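Local structure of lysosome-associated membrane glycoprotein 3 (Homo sapiens, 4AKM) at residues Gly66-Thr72 against Glu84-Thr90. The protein is a lysosomal membrane glycoprotein that takes part in the unfolded protein response and in fusion of lysosomes with autophagosomes, here represented by its membrane-proximal luminal domain. Sequence-based numbering, arbitrary orientation.
Sequences GGFVNLT and EVGAYLT. With NAG (2-acetamido-2-deoxy-beta-D-glucopyranose), chain D.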
loop_
_atom_site.group_PDB
_atom_site.type_symbol
_atom_site.label_atom_id
_atom_site.label_comp_id
_atom_site.label_asym_id
_atom_site.label_seq_id
_atom_site.Cartn_x
_atom_site.Cartn_y
_atom_site.Cartn_z
ATOM N N GLY A 66 16.193 0.813 2.323
ATOM C CA GLY A 66 15.845 0.540 3.702
ATOM C C GLY A 66 14.821 -0.566 3.834
ATOM O O GLY A 66 14.708 -1.198 4.879
ATOM N N GLY A 67 14.064 -0.799 2.771
ATOM C CA GLY A 67 13.055 -1.834 2.799
ATOM C C GLY A 67 12.002 -1.714 1.723
ATOM O O GLY A 67 12.284 -1.316 0.592
ATOM N N PHE A 68 10.772 -2.050 2.090
ATOM C CA PHE A 68 9.696 -2.128 1.120
ATOM C C PHE A 68 8.329 -2.097 1.770
ATOM O O PHE A 68 8.179 -2.328 2.979
ATOM C CB PHE A 68 9.810 -3.422 0.307
ATOM C CG PHE A 68 9.719 -4.681 1.141
ATOM C CD1 PHE A 68 8.489 -5.179 1.547
ATOM C CD2 PHE A 68 10.863 -5.363 1.514
ATOM C CE1 PHE A 68 8.402 -6.324 2.318
ATOM C CE2 PHE A 68 10.783 -6.518 2.275
ATOM C CZ PHE A 68 9.551 -6.998 2.683
ATOM N N VAL A 69 7.332 -1.835 0.938
ATOM C CA VAL A 69 5.943 -1.992 1.324
ATOM C C VAL A 69 5.260 -2.848 0.271
ATOM O O VAL A 69 5.358 -2.583 -0.927
ATOM C CB VAL A 69 5.208 -0.639 1.465
ATOM C CG1 VAL A 69 3.724 -0.864 1.712
ATOM C CG2 VAL A 69 5.810 0.183 2.586
ATOM N N ASN A 70 4.578 -3.887 0.730
ATOM C CA ASN A 70 3.932 -4.833 -0.152
ATOM C C ASN A 70 2.432 -4.842 0.076
ATOM O O ASN A 70 1.953 -5.200 1.156
ATOM C CB ASN A 70 4.513 -6.230 0.060
ATOM C CG ASN A 70 4.261 -7.150 -1.116
ATOM O OD1 ASN A 70 3.874 -6.710 -2.198
ATOM N ND2 ASN A 70 4.485 -8.439 -0.909
ATOM N N LEU A 71 1.706 -4.430 -0.955
ATOM C CA LEU A 71 0.256 -4.422 -0.942
ATOM C C LEU A 71 -0.269 -5.571 -1.788
ATOM O O LEU A 71 -0.093 -5.581 -2.998
ATOM C CB LEU A 71 -0.271 -3.090 -1.485
ATOM C CG LEU A 71 0.160 -1.836 -0.718
ATOM C CD1 LEU A 71 -0.536 -0.597 -1.250
ATOM C CD2 LEU A 71 -0.100 -1.998 0.772
ATOM N N THR A 72 -0.906 -6.539 -1.142
ATOM C CA THR A 72 -1.512 -7.664 -1.841
ATOM C C THR A 72 -3.020 -7.501 -1.994
ATOM O O THR A 72 -3.732 -7.249 -1.007
ATOM C CB THR A 72 -1.231 -8.997 -1.123
ATOM O OG1 THR A 72 0.164 -9.316 -1.217
ATOM C CG2 THR A 72 -2.044 -10.117 -1.746
ATOM N N GLU A 84 -3.647 -8.177 1.884
ATOM C CA GLU A 84 -2.472 -8.320 2.747
ATOM C C GLU A 84 -1.556 -7.100 2.724
ATOM O O GLU A 84 -1.389 -6.464 1.687
ATOM C CB GLU A 84 -1.683 -9.587 2.382
ATOM C CG GLU A 84 -0.410 -9.793 3.195
ATOM C CD GLU A 84 0.124 -11.209 3.101
ATOM O OE1 GLU A 84 -0.627 -12.144 3.451
ATOM O OE2 GLU A 84 1.292 -11.388 2.683
ATOM N N VAL A 85 -0.974 -6.750 3.870
ATOM C CA VAL A 85 0.025 -5.677 3.859
ATOM C C VAL A 85 1.288 -6.045 4.615
ATOM O O VAL A 85 1.240 -6.406 5.781
ATOM C CB VAL A 85 -0.500 -4.344 4.421
ATOM C CG1 VAL A 85 0.526 -3.246 4.170
ATOM C CG2 VAL A 85 -1.833 -3.978 3.793
ATOM N N GLY A 86 2.424 -5.938 3.942
ATOM C CA GLY A 86 3.684 -6.228 4.578
ATOM C C GLY A 86 4.602 -5.039 4.462
ATOM O O GLY A 86 4.519 -4.279 3.512
ATOM N N ALA A 87 5.471 -4.865 5.448
ATOM C CA ALA A 87 6.485 -3.833 5.355
ATOM C C ALA A 87 7.777 -4.240 6.042
ATOM O O ALA A 87 7.798 -5.090 6.949
ATOM C CB ALA A 87 5.982 -2.517 5.901
ATOM N N TYR A 88 8.846 -3.605 5.584
ATOM C CA TYR A 88 10.183 -3.879 6.062
ATOM C C TYR A 88 10.911 -2.548 6.030
ATOM O O TYR A 88 10.888 -1.850 5.013
ATOM C CB TYR A 88 10.827 -4.871 5.104
ATOM C CG TYR A 88 12.207 -5.389 5.441
ATOM C CD1 TYR A 88 13.341 -4.633 5.170
ATOM C CD2 TYR A 88 12.377 -6.659 5.975
ATOM C CE1 TYR A 88 14.606 -5.112 5.450
ATOM C CE2 TYR A 88 13.643 -7.152 6.257
ATOM C CZ TYR A 88 14.753 -6.373 5.991
ATOM O OH TYR A 88 16.014 -6.852 6.268
ATOM N N LEU A 89 11.545 -2.192 7.142
ATOM C CA LEU A 89 12.184 -0.891 7.274
ATOM C C LEU A 89 13.461 -0.972 8.096
ATOM O O LEU A 89 13.447 -1.481 9.204
ATOM C CB LEU A 89 11.223 0.101 7.937
ATOM C CG LEU A 89 11.777 1.512 8.100
ATOM C CD1 LEU A 89 12.088 2.099 6.736
ATOM C CD2 LEU A 89 10.807 2.390 8.861
ATOM N N THR A 90 14.562 -0.458 7.556
ATOM C CA THR A 90 15.820 -0.407 8.296
ATOM C C THR A 90 16.056 0.982 8.878
ATOM O O THR A 90 15.909 1.984 8.179
ATOM C CB THR A 90 17.019 -0.765 7.395
ATOM O OG1 THR A 90 16.728 -1.950 6.645
ATOM C CG2 THR A 90 18.266 -1.002 8.231
HETATM C C1 NAG D . 4.370 -9.564 -1.796
HETATM C C2 NAG D . 5.458 -10.432 -1.183
HETATM C C3 NAG D . 5.610 -11.727 -1.976
HETATM C C4 NAG D . 4.261 -12.418 -2.138
HETATM C C5 NAG D . 3.174 -11.449 -2.591
HETATM C C6 NAG D . 1.806 -12.103 -2.472
HETATM C C7 NAG D . 7.332 -9.436 -0.004
HETATM C C8 NAG D . 8.766 -9.016 -0.121
HETATM N N2 NAG D . 6.707 -9.696 -1.148
HETATM O O3 NAG D . 6.500 -12.584 -1.296
HETATM O O4 NAG D . 4.360 -13.457 -3.090
HETATM O O5 NAG D . 3.150 -10.272 -1.810
HETATM O O6 NAG D . 0.831 -11.177 -2.894
HETATM O O7 NAG D . 6.790 -9.528 1.099
#
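Val-69, Leu-71, Val-85 and Ala-87 put their side chains on the inward face of this antiparallel pair, where Leu-71 CD2 meets Val-85 CG1 at 3.7 Å and small Ala-87 lies opposite Val-69. Met-21 and Leu-25 of strand 14-27 pack against this face, so apolar residues join the two sheets of the LAMP beta-prism. Between the strands, whose axes run at 168°, the backbone supplies paired hydrogen bonds: Asn-70 N to Gly-86 O (2.8 Å) and Gly-86 N to Asn-70 O (2.9 Å), with equivalent pairs at Phe-68/Tyr-88 and Thr-72/Glu-84. Gly-67 breaks this regularity; a CB there would lie 1.7 Å from Tyr-88 O and, at this backbone conformation, would also jam against Gly-66 O, so a residue without a side chain suits the place.

On the outward face, the Phe-68 ring receives Tyr-88 CB over one face, a CH-pi contact 3.5 Å from its centroid, while the acetamido methyl of the sugar lies over the other, with NAG C8 3.5 Å from Phe-68 CZ. Asn-70 ND2 bears that N-acetylglucosamine through a 1.4 Å bond to NAG C1; its partner Gly-86 adds no side chain to this face. Thr-72, third residue of the Asn-Leu-Thr sequon, hydrogen-bonds through OG1 to NAG O6 (2.6 Å). Glu-84 CB lies 3.6 Å from Thr-72 CB, its carboxylate suiting the polar, partly exposed surface. At the far end, Thr-90 OG1 donates to Gly-66 O at 2.8 Å. The hairpin thus has two chemistries: an apolar face for the domain core, and an aromatic and polar one that holds a glycan's first sugar against the protein.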